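Local coordinates for beta-galactosidase (Geobacillus stearothermophilus, PDB 4OIF), which probably hydrolyses terminal non-reducing beta-D-galactose residues in beta-D-galactosides, as a trimeric glycoside hydrolase of family GH42, at residues D298-V303 with P448-D453; W96-Q99 with E103-R106. All coordinates share one frame; numbering follows the deposited sequence.

Interaction 1. Residues D298-V303 with P448-D453; sequences DLAMKV and PFWERD
Ala300 and Met301, on helix 296-312 of the TIM-barrel part of the chain, pack against Trp450 in the last turn of helix 438-451, which belongs to the trimerisation part. The contact is a CH-pi and Met-aromatic pairing between two domains of one subunit. Before the touching residues comes Asp298. Its OD1 makes a salt bridge with Arg447, one residue ahead of 448-453. Ala300 adds its methyl: CB lies 4.1 Å from Trp450 CZ2, oblique to the ring. Met301 carries most of the contact. Its CB sits over the centre of the six-membered ring of Trp450, 12° off the normal. Its CG rests 3.7 Å from Trp450 CD2, while Met301 CA covers the same indole near CE2. Trp450 points its CB toward the helix, and with CG anti to the backbone N (chi1 -168°) the indole extends to Met301. Replacing Trp450 by an alanine is likely to strip Met301 CB and CG of the ring face they lie on and open a gap between the two helices. Beyond the indole, the chain leaves helix 438-451 through a Schellman motif at Asp453. Met301 is extended through chi1 and chi2 (chi2 178°), which carries SD obliquely past the ring, 4.1 Å from Trp450 CE3.

Interaction 2. Residues W96-Q99 with E103-R106; sequences WLSQ and EVLR
Ser98 and Val104 mark the closest backbone approach, with their CA atoms 6.4 Å apart. Here the chain folds back on itself: helix 95-100 ends, and a 3-10 turn that includes Glu103 and Val104 follows almost at once. This helix and the 3-10 turn after it belong to the TIM-barrel family region, in its zinc-binding part. After Val104 the backbone opens into an extended course through Leu105 and Arg106. The contact between the two segments is made mainly by side chains.

Val104 points its CB toward the helix and spreads two methyls there. CG1 meets Leu97 CD2 at 3.9 Å. CG2 lies 4.1 Å from the same Leu97 CD2 and reaches the backbone at Ser98 CA. A chi1 of -57° puts CG1 anti to the carbonyl carbon and CG2 between the backbone N and that carbon, which turns both methyls to Leu97 CD2. The Leu97 and Val104 side chains cross at about a right angle. Tyr129 of helix 127-144 touches both Leu97 and Val104, which extends this small apolar cluster.

Leu105 continues the contact on Ser98. Its CD2 methyl lies 4.0 Å from Ser98 CB. The serine hydroxyl is buried, but His116 satisfies it through a hydrogen bond between Ser98 OG and ND1.

The turn is also tied to the metal region. Val104 shares a backbone hydrogen bond with Cys123, a zinc ligand. The CB of Gln99 points away from 103-106, and its NE2 hydrogen-bonds to Ser204 OG of a second subunit. Against the leucine, Ser98 OG makes a plain van der Waals contact, 3.7 Å from Leu105 CD2.

Interactions 1 and 2 lie on opposite sides of the chain's centre. Their centres are 45 Å apart, their nearest atoms about 25 Å apart, and they do not touch. Interaction 2 closes a short turn within the TIM-barrel region before the chain reaches interaction 1, which joins that region to the trimerisation domain. Only interaction 2 is near an annotated site: the Val104 side chain is about 9 Å from the bound zinc ion, which is held by Cys123, Cys163, Cys165 and Cys168. Interaction 1 is packing away from the annotated sites, including the predicted catalytic Glu158 and Glu322. The segments of interaction 1 meet no other subunit, whereas 96-99 touches one.

Interaction 1. Residues D298-V303 with P448-D453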
# COMPACT_ATOMS: atom_id res chain seq x y z
N ASP A 298 -2.06 -29.06 -5.32
CA ASP A 298 -3.07 -27.99 -5.30
C ASP A 298 -2.95 -27.06 -6.51
O ASP A 298 -3.95 -26.69 -7.17
CB ASP A 298 -2.97 -27.17 -4.01
CG ASP A 298 -3.38 -27.96 -2.77
OD1 ASP A 298 -4.38 -28.71 -2.82
OD2 ASP A 298 -2.68 -27.82 -1.74
N LEU A 299 -1.70 -26.68 -6.80
CA LEU A 299 -1.41 -25.86 -7.97
C LEU A 299 -1.83 -26.60 -9.24
O LEU A 299 -2.49 -26.02 -10.12
CB LEU A 299 0.06 -25.50 -8.02
CG LEU A 299 0.47 -24.52 -9.12
CD1 LEU A 299 -0.42 -23.29 -9.06
CD2 LEU A 299 1.94 -24.12 -8.95
N ALA A 300 -1.46 -27.88 -9.33
CA ALA A 300 -1.76 -28.69 -10.50
C ALA A 300 -3.26 -28.75 -10.72
O ALA A 300 -3.74 -28.63 -11.85
CB ALA A 300 -1.19 -30.09 -10.35
N MET A 301 -4.00 -28.91 -9.63
CA MET A 301 -5.46 -28.88 -9.66
C MET A 301 -5.97 -27.56 -10.23
O MET A 301 -6.87 -27.57 -11.09
CB MET A 301 -6.03 -29.09 -8.27
CG MET A 301 -7.54 -29.21 -8.24
SD MET A 301 -8.14 -29.53 -6.59
CE MET A 301 -7.51 -28.07 -5.76
N LYS A 302 -5.42 -26.44 -9.75
CA LYS A 302 -5.82 -25.13 -10.30
C LYS A 302 -5.59 -25.04 -11.82
O LYS A 302 -6.45 -24.52 -12.59
CB LYS A 302 -5.05 -24.00 -9.61
CG LYS A 302 -5.51 -23.69 -8.20
CD LYS A 302 -4.70 -22.54 -7.64
CE LYS A 302 -4.68 -22.55 -6.13
NZ LYS A 302 -3.75 -21.52 -5.59
N VAL A 303 -4.44 -25.55 -12.24
CA VAL A 303 -4.09 -25.55 -13.66
C VAL A 303 -5.10 -26.37 -14.45
O VAL A 303 -5.59 -25.95 -15.50
CB VAL A 303 -2.67 -26.10 -13.89
CG1 VAL A 303 -2.34 -26.11 -15.38
CG2 VAL A 303 -1.66 -25.27 -13.12
N PRO A 448 -13.04 -32.37 -5.35
CA PRO A 448 -13.32 -33.80 -5.21
C PRO A 448 -13.32 -34.56 -6.53
O PRO A 448 -12.95 -35.73 -6.56
CB PRO A 448 -14.72 -33.84 -4.57
CG PRO A 448 -14.87 -32.52 -3.92
CD PRO A 448 -14.15 -31.55 -4.83
N PHE A 449 -13.71 -33.91 -7.62
CA PHE A 449 -13.76 -34.57 -8.92
C PHE A 449 -12.34 -34.77 -9.47
O PHE A 449 -12.03 -35.81 -10.04
CB PHE A 449 -14.64 -33.77 -9.88
CG PHE A 449 -16.08 -33.72 -9.43
CD1 PHE A 449 -16.98 -34.69 -9.85
CD2 PHE A 449 -16.51 -32.76 -8.52
CE1 PHE A 449 -18.29 -34.68 -9.40
CE2 PHE A 449 -17.82 -32.75 -8.06
CZ PHE A 449 -18.71 -33.71 -8.51
N TRP A 450 -11.48 -33.79 -9.24
CA TRP A 450 -10.08 -33.91 -9.60
C TRP A 450 -9.45 -35.05 -8.80
O TRP A 450 -8.72 -35.86 -9.36
CB TRP A 450 -9.33 -32.59 -9.33
CG TRP A 450 -7.95 -32.52 -9.93
CD1 TRP A 450 -7.63 -32.30 -11.25
CD2 TRP A 450 -6.71 -32.68 -9.24
NE1 TRP A 450 -6.26 -32.31 -11.41
CE2 TRP A 450 -5.67 -32.54 -10.19
CE3 TRP A 450 -6.37 -32.93 -7.91
CZ2 TRP A 450 -4.32 -32.64 -9.85
CZ3 TRP A 450 -5.03 -33.03 -7.57
CH2 TRP A 450 -4.02 -32.89 -8.54
N GLU A 451 -9.75 -35.11 -7.51
CA GLU A 451 -9.18 -36.13 -6.63
C GLU A 451 -9.66 -37.54 -7.01
O GLU A 451 -9.04 -38.52 -6.64
CB GLU A 451 -9.51 -35.81 -5.16
CG GLU A 451 -8.70 -34.65 -4.57
CD GLU A 451 -9.02 -34.32 -3.12
OE1 GLU A 451 -9.89 -35.00 -2.54
OE2 GLU A 451 -8.42 -33.37 -2.56
N ARG A 452 -10.76 -37.61 -7.76
CA ARG A 452 -11.32 -38.88 -8.20
C ARG A 452 -11.11 -39.13 -9.70
O ARG A 452 -11.57 -40.14 -10.23
CB ARG A 452 -12.81 -38.92 -7.89
CG ARG A 452 -13.14 -39.04 -6.43
CD ARG A 452 -13.02 -40.46 -5.96
NE ARG A 452 -13.57 -40.62 -4.63
CZ ARG A 452 -12.87 -41.01 -3.57
NH1 ARG A 452 -11.58 -41.29 -3.70
NH2 ARG A 452 -13.46 -41.11 -2.39
N ASP A 453 -10.45 -38.19 -10.37
CA ASP A 453 -10.13 -38.36 -11.78
C ASP A 453 -11.41 -38.42 -12.60
O ASP A 453 -11.49 -39.09 -13.63
CB ASP A 453 -9.29 -39.63 -11.99
CG ASP A 453 -8.09 -39.67 -11.07
OD1 ASP A 453 -7.43 -38.61 -10.91
OD2 ASP A 453 -7.81 -40.73 -10.47

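Interaction 2. Residues W96-Q99 with E103-R106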
# COMPACT_ATOMS: atom_id res chain seq x y z
N TRP A 96 7.44 5.41 -34.18
CA TRP A 96 7.08 6.42 -35.19
C TRP A 96 5.58 6.59 -35.23
O TRP A 96 5.07 7.71 -35.35
CB TRP A 96 7.63 6.10 -36.61
CG TRP A 96 7.29 4.76 -37.23
CD1 TRP A 96 8.12 3.67 -37.31
CD2 TRP A 96 6.08 4.37 -37.89
NE1 TRP A 96 7.50 2.64 -37.95
CE2 TRP A 96 6.24 3.04 -38.32
CE3 TRP A 96 4.87 5.02 -38.15
CZ2 TRP A 96 5.23 2.34 -38.98
CZ3 TRP A 96 3.87 4.33 -38.81
CH2 TRP A 96 4.06 3.00 -39.22
N LEU A 97 4.87 5.48 -35.06
CA LEU A 97 3.42 5.48 -35.13
C LEU A 97 2.79 6.26 -33.99
O LEU A 97 1.93 7.10 -34.22
CB LEU A 97 2.90 4.05 -35.15
CG LEU A 97 1.58 3.84 -35.91
CD1 LEU A 97 1.49 2.40 -36.42
CD2 LEU A 97 0.37 4.20 -35.06
N SER A 98 3.21 5.98 -32.76
CA SER A 98 2.76 6.78 -31.63
C SER A 98 3.08 8.25 -31.87
O SER A 98 2.27 9.13 -31.57
CB SER A 98 3.41 6.30 -30.32
OG SER A 98 3.11 4.94 -30.05
N GLN A 99 4.26 8.52 -32.43
CA GLN A 99 4.70 9.91 -32.53
C GLN A 99 3.86 10.71 -33.53
O GLN A 99 3.47 11.84 -33.26
CB GLN A 99 6.17 9.99 -32.92
CG GLN A 99 6.76 11.39 -32.82
CD GLN A 99 8.23 11.44 -33.22
OE1 GLN A 99 8.63 10.88 -34.24
NE2 GLN A 99 9.03 12.10 -32.40
N GLU A 103 -3.24 9.66 -31.39
CA GLU A 103 -4.58 9.20 -31.02
C GLU A 103 -4.59 7.72 -30.67
O GLU A 103 -5.58 7.22 -30.14
CB GLU A 103 -5.57 9.46 -32.16
CG GLU A 103 -5.44 8.49 -33.32
CD GLU A 103 -6.71 8.42 -34.17
OE1 GLU A 103 -7.38 9.45 -34.36
OE2 GLU A 103 -7.03 7.32 -34.65
N VAL A 104 -3.50 7.02 -30.96
CA VAL A 104 -3.44 5.59 -30.71
C VAL A 104 -2.98 5.30 -29.29
O VAL A 104 -3.00 4.15 -28.85
CB VAL A 104 -2.48 4.87 -31.69
CG1 VAL A 104 -2.89 5.14 -33.13
CG2 VAL A 104 -1.04 5.30 -31.42
N LEU A 105 -2.55 6.34 -28.58
CA LEU A 105 -2.13 6.19 -27.19
C LEU A 105 -3.35 6.23 -26.28
O LEU A 105 -4.26 7.01 -26.53
CB LEU A 105 -1.13 7.29 -26.81
CG LEU A 105 0.23 7.20 -27.54
CD1 LEU A 105 1.17 8.37 -27.21
CD2 LEU A 105 0.93 5.87 -27.24
N ARG A 106 -3.37 5.40 -25.25
CA ARG A 106 -4.51 5.31 -24.34
C ARG A 106 -4.67 6.49 -23.38
O ARG A 106 -3.71 7.14 -22.98
CB ARG A 106 -4.43 4.04 -23.50
CG ARG A 106 -4.71 2.76 -24.25
CD ARG A 106 -4.53 1.55 -23.33
NE ARG A 106 -5.06 0.32 -23.92
CZ ARG A 106 -4.98 -0.88 -23.37
NH1 ARG A 106 -4.36 -1.04 -22.20
NH2 ARG A 106 -5.51 -1.94 -23.98